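Local coordinates for protein KauB (Pseudomonas aeruginosa PAO1, PDB 6B4R) that probably oxidises a broad range of aldehydes, aminoaldehydes among them, to carboxylic acids with NAD(P)+ as coenzyme, at residues G20-N25 with V219-G224; S29-G34 with L56-Q61; T36-S41 with L48-S53; K111-S116 with L335-N340. All blocks are in the same frame, centred on the assembly; numbering follows the deposited sequence.

Contact 1: residues G20-N25 with V219-G224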
loop_
_atom_site.group_PDB
_atom_site.type_symbol
_atom_site.label_atom_id
_atom_site.label_comp_id
_atom_site.label_asym_id
_atom_site.label_seq_id
_atom_site.Cartn_x
_atom_site.Cartn_y
_atom_site.Cartn_z
ATOM N N GLY A 20 -26.873 16.269 31.628
ATOM C CA GLY A 20 -27.879 15.580 30.840
ATOM C C GLY A 20 -28.319 16.331 29.598
ATOM O O GLY A 20 -29.167 15.852 28.845
ATOM N N ARG A 21 -27.742 17.506 29.378
ATOM C CA ARG A 21 -28.120 18.333 28.238
ATOM C C ARG A 21 -27.409 17.901 26.963
ATOM O O ARG A 21 -26.395 17.208 27.012
ATOM C CB ARG A 21 -27.833 19.808 28.522
ATOM C CG ARG A 21 -28.778 20.435 29.531
ATOM C CD ARG A 21 -28.359 21.858 29.858
ATOM N NE ARG A 21 -27.006 21.907 30.403
ATOM C CZ ARG A 21 -26.383 23.025 30.758
ATOM N NH1 ARG A 21 -26.991 24.195 30.626
ATOM N NH2 ARG A 21 -25.150 22.971 31.244
ATOM N N ALA A 22 -27.955 18.306 25.823
ATOM C CA ALA A 22 -27.307 18.078 24.541
ATOM C C ALA A 22 -26.106 19.006 24.412
ATOM O O ALA A 22 -26.002 19.995 25.133
ATOM C CB ALA A 22 -28.284 18.319 23.405
ATOM N N PHE A 23 -25.199 18.681 23.500
ATOM C CA PHE A 23 -24.019 19.505 23.271
ATOM C C PHE A 23 -23.947 19.903 21.804
ATOM O O PHE A 23 -23.530 19.112 20.958
ATOM C CB PHE A 23 -22.752 18.753 23.675
ATOM C CG PHE A 23 -21.527 19.622 23.763
ATOM C CD1 PHE A 23 -21.188 20.244 24.956
ATOM C CD2 PHE A 23 -20.709 19.808 22.659
ATOM C CE1 PHE A 23 -20.060 21.038 25.044
ATOM C CE2 PHE A 23 -19.578 20.599 22.742
ATOM C CZ PHE A 23 -19.254 21.216 23.936
ATOM N N VAL A 24 -24.365 21.128 21.506
ATOM C CA VAL A 24 -24.370 21.618 20.133
ATOM C C VAL A 24 -23.585 22.920 20.004
ATOM O O VAL A 24 -23.789 23.855 20.778
ATOM C CB VAL A 24 -25.806 21.839 19.618
ATOM C CG1 VAL A 24 -25.789 22.287 18.164
ATOM C CG2 VAL A 24 -26.629 20.569 19.778
ATOM N N ASN A 25 -22.690 22.968 19.020
ATOM C CA ASN A 25 -21.892 24.158 18.740
ATOM C C ASN A 25 -21.082 24.623 19.946
ATOM O O ASN A 25 -21.075 25.805 20.283
ATOM C CB ASN A 25 -22.778 25.293 18.216
ATOM C CG ASN A 25 -21.990 26.354 17.470
ATOM O OD1 ASN A 25 -20.871 26.111 17.019
ATOM N ND2 ASN A 25 -22.574 27.539 17.334
ATOM N N VAL A 219 -23.381 16.343 20.193
ATOM C CA VAL A 219 -24.016 15.185 20.815
ATOM C C VAL A 219 -25.501 15.429 21.073
ATOM O O VAL A 219 -25.869 16.324 21.835
ATOM C CB VAL A 219 -23.318 14.794 22.140
ATOM C CG1 VAL A 219 -24.083 13.684 22.845
ATOM C CG2 VAL A 219 -21.883 14.371 21.884
ATOM N N LEU A 220 -26.348 14.625 20.432
ATOM C CA LEU A 220 -27.797 14.739 20.582
ATOM C C LEU A 220 -28.397 13.492 21.218
ATOM O O LEU A 220 -28.659 12.508 20.531
ATOM C CB LEU A 220 -28.466 14.975 19.229
ATOM C CG LEU A 220 -28.238 16.307 18.514
ATOM C CD1 LEU A 220 -28.997 16.310 17.199
ATOM C CD2 LEU A 220 -28.667 17.475 19.390
ATOM N N PRO A 221 -28.623 13.531 22.538
ATOM C CA PRO A 221 -29.271 12.406 23.220
ATOM C C PRO A 221 -30.766 12.361 22.905
ATOM O O PRO A 221 -31.354 13.390 22.566
ATOM C CB PRO A 221 -29.041 12.717 24.698
ATOM C CG PRO A 221 -28.918 14.201 24.757
ATOM C CD PRO A 221 -28.262 14.616 23.468
ATOM N N GLY A 222 -31.366 11.179 23.007
ATOM C CA GLY A 222 -32.771 11.008 22.686
ATOM C C GLY A 222 -33.081 9.619 22.157
ATOM O O GLY A 222 -32.272 8.701 22.288
ATOM N N TYR A 223 -34.255 9.464 21.556
ATOM C CA TYR A 223 -34.680 8.163 21.052
ATOM C C TYR A 223 -34.306 7.982 19.586
ATOM O O TYR A 223 -34.144 8.954 18.850
ATOM C CB TYR A 223 -36.185 7.969 21.249
ATOM C CG TYR A 223 -36.616 8.032 22.697
ATOM C CD1 TYR A 223 -36.564 6.906 23.509
ATOM C CD2 TYR A 223 -37.071 9.220 23.253
ATOM C CE1 TYR A 223 -36.955 6.963 24.835
ATOM C CE2 TYR A 223 -37.463 9.285 24.576
ATOM C CZ TYR A 223 -37.403 8.155 25.361
ATOM O OH TYR A 223 -37.793 8.217 26.679
ATOM N N GLY A 224 -34.166 6.728 19.172
ATOM C CA GLY A 224 -33.797 6.418 17.805
ATOM C C GLY A 224 -34.904 6.720 16.815
ATOM O O GLY A 224 -34.641 7.070 15.665
#
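Phe23 O accepts a hydrogen bond from Val219 N, 2.9 Å away and nearly straight at 165°. The reverse bond runs from Phe23 N to Val219 O at 3.0 Å. Together they make one antiparallel hydrogen-bonded bridge. It attaches the short strand 22-24 to the end of strand 217-219, which runs parallel to strand 187-191 in the mixed sheet of the Rossmann-like coenzyme-binding domain of aldehyde dehydrogenases. The bridge is single: past Val219 the chain runs on as a loop, and Pro221 has no N-H to give.

Side chains fill the space beside it. Ala22 CB lies 3.5 Å from Val219 O and 3.7 Å from Pro221 CD, so the methyl group touches the Val219 carbonyl and the end of the proline ring. Leu220 starts off away from residues 20-25, but its tip comes back. CG stands anti to the carbonyl carbon (chi1 -68°), and CD2 reaches Val24 CG2 at 3.7 Å. The same methyl also meets Ala22 CB, at 4.1 Å. Phe23 and Val219 touch only at their first carbons, with CB to CB 4.3 Å. Beyond CB the Phe23 ring turns away from Val219.

That ring packs on Ala204, Gln205 and Val208 of helix 198-210 and stands edge-to-face to Tyr28. Val219 rests on Ala204 of the same helix. Leu220 and Val24 are covered by helix 56-72, through Ala62 and Val65. Pro221 lies on Val51 and Ala52 of strand 47-52, whose Ala52 N pairs with Gly20 O.

Contact 2: residues S29-G34 with L56-Q61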
loop_
_atom_site.group_PDB
_atom_site.type_symbol
_atom_site.label_atom_id
_atom_site.label_comp_id
_atom_site.label_asym_id
_atom_site.label_seq_id
_atom_site.Cartn_x
_atom_site.Cartn_y
_atom_site.Cartn_z
ATOM N N SER A 29 -26.986 22.575 25.915
ATOM C CA SER A 29 -28.317 23.156 25.791
ATOM C C SER A 29 -29.412 22.096 25.864
ATOM O O SER A 29 -29.180 20.925 25.563
ATOM C CB SER A 29 -28.439 23.944 24.485
ATOM O OG SER A 29 -28.218 23.110 23.360
ATOM N N ASN A 30 -30.606 22.515 26.264
ATOM C CA ASN A 30 -31.749 21.612 26.305
ATOM C C ASN A 30 -32.234 21.302 24.898
ATOM O O ASN A 30 -31.725 21.851 23.919
ATOM C CB ASN A 30 -32.891 22.236 27.106
ATOM C CG ASN A 30 -32.459 22.690 28.486
ATOM O OD1 ASN A 30 -31.764 21.969 29.204
ATOM N ND2 ASN A 30 -32.868 23.897 28.864
ATOM N N ALA A 31 -33.218 20.417 24.795
ATOM C CA ALA A 31 -33.886 20.201 23.520
ATOM C C ALA A 31 -34.744 21.426 23.219
ATOM O O ALA A 31 -35.148 22.143 24.137
ATOM C CB ALA A 31 -34.734 18.944 23.569
ATOM N N ALA A 32 -35.001 21.675 21.938
ATOM C CA ALA A 32 -35.790 22.831 21.520
ATOM C C ALA A 32 -37.170 22.818 22.171
ATOM O O ALA A 32 -37.699 23.861 22.554
ATOM C CB ALA A 32 -35.918 22.868 20.006
ATOM N N SER A 33 -37.738 21.624 22.299
ATOM C CA SER A 33 -39.036 21.453 22.934
ATOM C C SER A 33 -38.903 21.543 24.449
ATOM O O SER A 33 -39.877 21.818 25.151
ATOM C CB SER A 33 -39.634 20.101 22.550
ATOM O OG SER A 33 -38.825 19.042 23.028
ATOM N N GLY A 34 -37.694 21.303 24.947
ATOM C CA GLY A 34 -37.431 21.337 26.375
ATOM C C GLY A 34 -37.760 20.023 27.058
ATOM O O GLY A 34 -37.622 19.892 28.274
ATOM N N LEU A 56 -36.578 16.301 15.651
ATOM C CA LEU A 56 -36.302 16.839 14.319
ATOM C C LEU A 56 -35.667 18.224 14.361
ATOM O O LEU A 56 -34.707 18.494 13.637
ATOM C CB LEU A 56 -37.591 16.878 13.485
ATOM C CG LEU A 56 -37.507 17.083 11.965
ATOM C CD1 LEU A 56 -38.750 16.516 11.300
ATOM C CD2 LEU A 56 -37.331 18.549 11.572
ATOM N N ALA A 57 -36.210 19.101 15.200
ATOM C CA ALA A 57 -35.728 20.474 15.293
ATOM C C ALA A 57 -34.269 20.534 15.737
ATOM O O ALA A 57 -33.502 21.375 15.267
ATOM C CB ALA A 57 -36.605 21.282 16.240
ATOM N N ASP A 58 -33.890 19.632 16.635
ATOM C CA ASP A 58 -32.527 19.591 17.150
ATOM C C ASP A 58 -31.565 19.002 16.124
ATOM O O ASP A 58 -30.424 19.448 16.003
ATOM C CB ASP A 58 -32.473 18.786 18.446
ATOM C CG ASP A 58 -33.433 19.310 19.494
ATOM O OD1 ASP A 58 -33.126 20.355 20.108
ATOM O OD2 ASP A 58 -34.492 18.681 19.701
ATOM N N ALA A 59 -32.032 17.994 15.392
ATOM C CA ALA A 59 -31.231 17.380 14.340
ATOM C C ALA A 59 -30.954 18.385 13.228
ATOM O O ALA A 59 -29.830 18.491 12.743
ATOM C CB ALA A 59 -31.932 16.151 13.787
ATOM N N GLU A 60 -31.985 19.127 12.835
ATOM C CA GLU A 60 -31.846 20.155 11.810
ATOM C C GLU A 60 -30.838 21.221 12.233
ATOM O O GLU A 60 -30.002 21.649 11.438
ATOM C CB GLU A 60 -33.201 20.797 11.507
ATOM C CG GLU A 60 -33.129 22.045 10.630
ATOM C CD GLU A 60 -32.693 21.747 9.205
ATOM O OE1 GLU A 60 -31.470 21.694 8.953
ATOM O OE2 GLU A 60 -33.575 21.574 8.336
ATOM N N GLN A 61 -30.917 21.639 13.492
ATOM C CA GLN A 61 -30.025 22.669 14.008
ATOM C C GLN A 61 -28.585 22.171 14.099
ATOM O O GLN A 61 -27.646 22.889 13.747
ATOM C CB GLN A 61 -30.509 23.160 15.376
ATOM C CG GLN A 61 -29.645 24.257 15.981
ATOM C CD GLN A 61 -29.563 25.488 15.099
ATOM O OE1 GLN A 61 -30.509 25.814 14.379
ATOM N NE2 GLN A 61 -28.429 26.177 15.146
#
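Asp58 and Ala32 join a surface loop to the first turn of a helix. The loop connects strand 27-29 to the hairpin that begins at strand 36-40. The helix, 56-72, follows that hairpin in the chain. Asp58 therefore pins the way into the hairpin to the helix that follows it.

The close-packed part is the carboxylate. Asp58 CG stands anti to the carbonyl carbon (chi1 -55°), which carries the group off the helix toward the loop. OD1 takes the N-H of Ala32 at 2.9 Å through its syn lone pair. The bond is somewhat bent, 151° at the hydrogen. OD1 also lies 3.5 Å from Ala31 CA, and OD2 lies 3.9 Å from Ala31 CB. OD2 has its own donor, the backbone N of Asp55 just ahead of the helix. The carboxylate thus bonds once to the loop and once to the residue just ahead of its own helix, which should fix its rotation. Its place at the N-terminal end of the helix would be expected to favour the charged form. Leu220 packs on Asp58.

The other side is loose and open to solvent. There Ala32 CB and Ala57 CB meet tip to tip at 4.1 Å, and both residues are exposed. Ala32, Ser33 and Ala57 also touch a neighbouring molecule in the crystal. The loop then turns over Ala31 to Gly34, where a weak bond runs from Gly34 N to Ala31 O. Gly34 has a left-handed backbone conformation. The Ala32 methyl flanks the bond to the carboxylate, with CB 3.8 Å from Asp58 OD1.

Contact 3: residues T36-S41 with L48-S53. With K (potassium ion), chain G.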
loop_
_atom_site.group_PDB
_atom_site.type_symbol
_atom_site.label_atom_id
_atom_site.label_comp_id
_atom_site.label_asym_id
_atom_site.label_seq_id
_atom_site.Cartn_x
_atom_site.Cartn_y
_atom_site.Cartn_z
ATOM N N THR A 36 -37.484 16.112 28.233
ATOM C CA THR A 36 -36.403 15.272 28.725
ATOM C C THR A 36 -36.936 13.879 29.025
ATOM O O THR A 36 -38.147 13.665 29.048
ATOM C CB THR A 36 -35.786 15.840 30.022
ATOM O OG1 THR A 36 -36.790 15.917 31.042
ATOM C CG2 THR A 36 -35.198 17.225 29.787
ATOM N N PHE A 37 -36.029 12.934 29.250
ATOM C CA PHE A 37 -36.410 11.611 29.737
ATOM C C PHE A 37 -35.588 11.244 30.969
ATOM O O PHE A 37 -34.496 11.772 31.169
ATOM C CB PHE A 37 -36.285 10.543 28.639
ATOM C CG PHE A 37 -34.891 10.369 28.103
ATOM C CD1 PHE A 37 -34.444 11.125 27.031
ATOM C CD2 PHE A 37 -34.032 9.435 28.661
ATOM C CE1 PHE A 37 -33.163 10.960 26.533
ATOM C CE2 PHE A 37 -32.750 9.268 28.168
ATOM C CZ PHE A 37 -32.317 10.030 27.102
ATOM N N ASP A 38 -36.118 10.351 31.796
ATOM C CA ASP A 38 -35.435 9.961 33.025
ATOM C C ASP A 38 -34.390 8.880 32.775
ATOM O O ASP A 38 -34.717 7.764 32.370
ATOM C CB ASP A 38 -36.437 9.493 34.083
ATOM C CG ASP A 38 -37.364 10.603 34.538
ATOM O OD1 ASP A 38 -36.988 11.789 34.414
ATOM O OD2 ASP A 38 -38.472 10.290 35.023
ATOM N N CYS A 39 -33.131 9.222 33.021
ATOM C CA CYS A 39 -32.044 8.263 32.910
ATOM C C CYS A 39 -31.949 7.458 34.202
ATOM O O CYS A 39 -31.577 7.991 35.245
ATOM C CB CYS A 39 -30.727 8.992 32.637
ATOM S SG CYS A 39 -29.343 7.920 32.198
ATOM N N LEU A 40 -32.301 6.177 34.134
ATOM C CA LEU A 40 -32.285 5.320 35.316
ATOM C C LEU A 40 -31.130 4.322 35.270
ATOM O O LEU A 40 -30.571 4.053 34.209
ATOM C CB LEU A 40 -33.615 4.581 35.466
ATOM C CG LEU A 40 -34.871 5.458 35.510
ATOM C CD1 LEU A 40 -36.098 4.612 35.794
ATOM C CD2 LEU A 40 -34.725 6.565 36.543
ATOM N N SER A 41 -30.781 3.774 36.428
ATOM C CA SER A 41 -29.653 2.858 36.529
ATOM C C SER A 41 -30.115 1.426 36.750
ATOM O O SER A 41 -30.952 1.169 37.606
ATOM C CB SER A 41 -28.732 3.276 37.676
ATOM O OG SER A 41 -27.693 2.330 37.860
ATOM N N LEU A 48 -30.766 8.884 37.849
ATOM C CA LEU A 48 -29.434 9.427 37.596
ATOM C C LEU A 48 -29.486 10.904 37.207
ATOM O O LEU A 48 -28.876 11.747 37.865
ATOM C CB LEU A 48 -28.712 8.616 36.515
ATOM C CG LEU A 48 -28.437 7.140 36.815
ATOM C CD1 LEU A 48 -27.891 6.434 35.582
ATOM C CD2 LEU A 48 -27.478 6.988 37.991
ATOM N N ALA A 49 -30.216 11.207 36.138
ATOM C CA ALA A 49 -30.343 12.578 35.654
ATOM C C ALA A 49 -31.474 12.705 34.639
ATOM O O ALA A 49 -31.936 11.710 34.082
ATOM C CB ALA A 49 -29.031 13.051 35.037
ATOM N N LYS A 50 -31.919 13.934 34.407
ATOM C CA LYS A 50 -32.862 14.202 33.332
ATOM C C LYS A 50 -32.088 14.536 32.066
ATOM O O LYS A 50 -31.410 15.560 31.988
ATOM C CB LYS A 50 -33.815 15.340 33.697
ATOM C CG LYS A 50 -34.896 14.944 34.685
ATOM C CD LYS A 50 -35.977 16.010 34.770
ATOM C CE LYS A 50 -37.057 15.621 35.766
ATOM N NZ LYS A 50 -37.720 14.337 35.405
ATOM N N VAL A 51 -32.187 13.654 31.080
ATOM C CA VAL A 51 -31.437 13.810 29.845
ATOM C C VAL A 51 -32.320 14.384 28.745
ATOM O O VAL A 51 -33.469 13.971 28.581
ATOM C CB VAL A 51 -30.828 12.468 29.388
ATOM C CG1 VAL A 51 -29.946 12.665 28.171
ATOM C CG2 VAL A 51 -30.027 11.844 30.519
ATOM N N ALA A 52 -31.776 15.343 28.004
ATOM C CA ALA A 52 -32.489 15.986 26.908
ATOM C C ALA A 52 -33.006 14.968 25.893
ATOM O O ALA A 52 -32.282 14.057 25.486
ATOM C CB ALA A 52 -31.589 17.006 26.227
ATOM N N SER A 53 -34.267 15.124 25.500
ATOM C CA SER A 53 -34.878 14.255 24.500
ATOM C C SER A 53 -35.057 15.006 23.181
ATOM O O SER A 53 -36.106 15.601 22.930
ATOM C CB SER A 53 -36.223 13.725 25.000
ATOM O OG SER A 53 -36.822 12.860 24.050
HETATM K K K G . -29.549 4.193 31.693
HETATM O O HOH W 1 -31.261 5.918 30.147
#
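Phe37 and Val51 are the hydrogen-bonded pair at the heart of an antiparallel beta hairpin, strands 36-40 and 47-52. Phe37 N gives to Val51 O at 2.8 Å, and Val51 N gives back to Phe37 O at 3.0 Å. Farther along, Cys39 N bonds to Ala49 O while Leu48 N bonds to Cys39 O, a pattern consistent with a beta bulge.

The charged contact is on the exposed face. Asp38 and Lys50 lie side by side, and the lysine chain is extended until its last torsion (chi4 -59°). That bend brings NZ to the syn lone pair of Asp38 OD1 at 2.8 Å, a salt bridge.

Apolar contacts occupy the buried face. Val51 CB sits over the Phe37 ring as a CH-pi contact, 4.0 Å from its centroid and 24° off the normal. Ser53 CB meets the ring edge. Cys39 CB packs on Val51 CG2 at 3.6 Å. Leu198 of helix 198-210 covers Cys39, Leu48 and Val51.

The metal contact lies at the end of strand 36-40. Asp108 O and Lys195 O help complete the potassium site, to which Leu40 O binds at 2.7 Å.

Contact 4: residues K111-S116 with L335-N340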
loop_
_atom_site.group_PDB
_atom_site.type_symbol
_atom_site.label_atom_id
_atom_site.label_comp_id
_atom_site.label_asym_id
_atom_site.label_seq_id
_atom_site.Cartn_x
_atom_site.Cartn_y
_atom_site.Cartn_z
ATOM N N LYS A 111 -22.557 -2.331 33.476
ATOM C CA LYS A 111 -21.366 -3.176 33.411
ATOM C C LYS A 111 -20.467 -2.933 34.625
ATOM O O LYS A 111 -20.497 -1.847 35.205
ATOM C CB LYS A 111 -20.596 -2.941 32.106
ATOM C CG LYS A 111 -19.856 -1.622 32.038
ATOM C CD LYS A 111 -18.938 -1.574 30.828
ATOM C CE LYS A 111 -19.706 -1.845 29.543
ATOM N NZ LYS A 111 -18.836 -1.789 28.342
ATOM N N PRO A 112 -19.678 -3.951 35.023
ATOM C CA PRO A 112 -18.784 -3.835 36.183
ATOM C C PRO A 112 -17.837 -2.638 36.084
ATOM O O PRO A 112 -17.368 -2.308 34.993
ATOM C CB PRO A 112 -17.983 -5.140 36.136
ATOM C CG PRO A 112 -18.883 -6.110 35.451
ATOM C CD PRO A 112 -19.620 -5.296 34.420
ATOM N N ILE A 113 -17.564 -2.002 37.219
ATOM C CA ILE A 113 -16.719 -0.812 37.260
ATOM C C ILE A 113 -15.274 -1.112 36.841
ATOM O O ILE A 113 -14.604 -0.265 36.253
ATOM C CB ILE A 113 -16.761 -0.136 38.659
ATOM C CG1 ILE A 113 -16.037 1.212 38.640
ATOM C CG2 ILE A 113 -16.204 -1.061 39.734
ATOM C CD1 ILE A 113 -16.731 2.264 37.803
ATOM N N SER A 114 -14.802 -2.322 37.129
ATOM C CA SER A 114 -13.449 -2.720 36.757
ATOM C C SER A 114 -13.314 -2.832 35.243
ATOM O O SER A 114 -12.241 -2.596 34.684
ATOM C CB SER A 114 -13.074 -4.048 37.413
ATOM O OG SER A 114 -13.004 -3.919 38.822
ATOM N N ASP A 115 -14.410 -3.193 34.584
ATOM C CA ASP A 115 -14.434 -3.270 33.130
ATOM C C ASP A 115 -14.488 -1.878 32.511
ATOM O O ASP A 115 -13.797 -1.596 31.532
ATOM C CB ASP A 115 -15.624 -4.105 32.650
ATOM C CG ASP A 115 -15.507 -5.563 33.042
ATOM O OD1 ASP A 115 -14.378 -6.018 33.319
ATOM O OD2 ASP A 115 -16.545 -6.260 33.067
ATOM N N SER A 116 -15.312 -1.009 33.088
ATOM C CA SER A 116 -15.468 0.346 32.575
ATOM C C SER A 116 -14.155 1.111 32.634
ATOM O O SER A 116 -13.823 1.868 31.724
ATOM C CB SER A 116 -16.540 1.099 33.359
ATOM O OG SER A 116 -17.819 0.539 33.143
ATOM N N LEU A 335 -20.708 -1.719 41.226
ATOM C CA LEU A 335 -19.865 -0.723 41.880
ATOM C C LEU A 335 -18.780 -1.375 42.736
ATOM O O LEU A 335 -17.888 -0.697 43.249
ATOM C CB LEU A 335 -20.715 0.241 42.711
ATOM C CG LEU A 335 -21.606 1.173 41.889
ATOM C CD1 LEU A 335 -22.489 2.029 42.783
ATOM C CD2 LEU A 335 -20.755 2.046 40.976
ATOM N N ASP A 336 -18.866 -2.694 42.882
ATOM C CA ASP A 336 -17.833 -3.467 43.565
ATOM C C ASP A 336 -16.790 -3.903 42.542
ATOM O O ASP A 336 -17.099 -4.663 41.622
ATOM C CB ASP A 336 -18.448 -4.691 44.252
ATOM C CG ASP A 336 -17.505 -5.345 45.254
ATOM O OD1 ASP A 336 -16.274 -5.333 45.035
ATOM O OD2 ASP A 336 -18.003 -5.881 46.268
ATOM N N PRO A 337 -15.546 -3.423 42.701
ATOM C CA PRO A 337 -14.447 -3.704 41.769
ATOM C C PRO A 337 -14.197 -5.199 41.555
ATOM O O PRO A 337 -13.692 -5.587 40.503
ATOM C CB PRO A 337 -13.237 -3.057 42.454
ATOM C CG PRO A 337 -13.818 -1.976 43.300
ATOM C CD PRO A 337 -15.128 -2.525 43.793
ATOM N N GLU A 338 -14.549 -6.022 42.537
ATOM C CA GLU A 338 -14.339 -7.463 42.440
ATOM C C GLU A 338 -15.351 -8.147 41.520
ATOM O O GLU A 338 -15.129 -9.270 41.064
ATOM C CB GLU A 338 -14.369 -8.104 43.831
ATOM C CG GLU A 338 -13.112 -7.858 44.657
ATOM C CD GLU A 338 -11.894 -8.577 44.101
ATOM O OE1 GLU A 338 -12.056 -9.681 43.537
ATOM O OE2 GLU A 338 -10.774 -8.036 44.221
ATOM N N THR A 339 -16.461 -7.466 41.251
ATOM C CA THR A 339 -17.504 -8.000 40.380
ATOM C C THR A 339 -17.011 -8.167 38.941
ATOM O O THR A 339 -16.405 -7.257 38.376
ATOM C CB THR A 339 -18.762 -7.098 40.404
ATOM O OG1 THR A 339 -19.421 -7.225 41.671
ATOM C CG2 THR A 339 -19.732 -7.481 39.297
ATOM N N ASN A 340 -17.261 -9.336 38.356
ATOM C CA ASN A 340 -16.907 -9.575 36.958
ATOM C C ASN A 340 -18.123 -9.636 36.029
ATOM O O ASN A 340 -17.995 -9.479 34.814
ATOM C CB ASN A 340 -16.040 -10.832 36.808
ATOM C CG ASN A 340 -16.639 -12.048 37.488
ATOM O OD1 ASN A 340 -17.827 -12.082 37.803
ATOM N ND2 ASN A 340 -15.811 -13.061 37.714
HETATM O O HOH W 2 -15.952 -4.422 38.908
HETATM O O HOH W 3 -18.144 -8.711 32.459
#
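Ser114 and Pro337 meet where the N terminus of helix 113-133 abuts a type I beta turn, Asp336 to Thr339. Ser114 OG stands anti to the carbonyl carbon (chi1 -66°) and points at Pro337 O, to which it donates. The modelled length of this hydrogen bond is too short to be trusted. A bound water accepts from Ser114 N at 3.0 Å and has Asp336 O and Thr339 O within bonding distance, so it can link the helix end to the turn, though which acceptor it serves is not settled.

Ile113 sends CG1 anti to the backbone N (chi1 -172°), which leaves CG2 between the N and the carbonyl carbon. This branch does the touching, at 3.8 Å from Pro337 CA. Trp9 of helix 6-15 packs on both residues. Pro112 lays its ring edge along the outgoing chain, with CB 3.5 Å from Thr339 O and CG 3.5 Å from Asn340 O. A second water gives to Asp115 OD2 at 3.0 Å; its link on to Asn340 O is doubtful.

Polar side chains tie this loop to the chain before it: Asn340 bonds to Gly328 O and Lys330 N, and Thr339 OG1 to Asn333 O. Asp336 turns away from the helix, and OD2 pairs with Arg6. OD1 closes an Asx turn, accepting from Glu338 N at 3.1 Å on its anti side, with the donor tilted 33° out of the carboxylate plane.

From the N terminus, contact 1 opens first, and its loop closes some 200 residues later at the edge of the Rossmann-like sheet. Contact 2 nests inside that loop, and contact 3, the hairpin, nests inside contact 2. These three touch one another: Ala22 O lies 2.9 Å from Ser29 N, and Ala31 packs on Ser53. Together they tie the N-terminal strands and helix 56-72 to strand 217-219. Contact 4 opens after contacts 2 and 3 have closed. It crosses contact 1, because residues 219-224 lie between its segments. It joins helix 113-133 to the distant loop 335-340, and its nearest atoms are about 7 Å from contact 3.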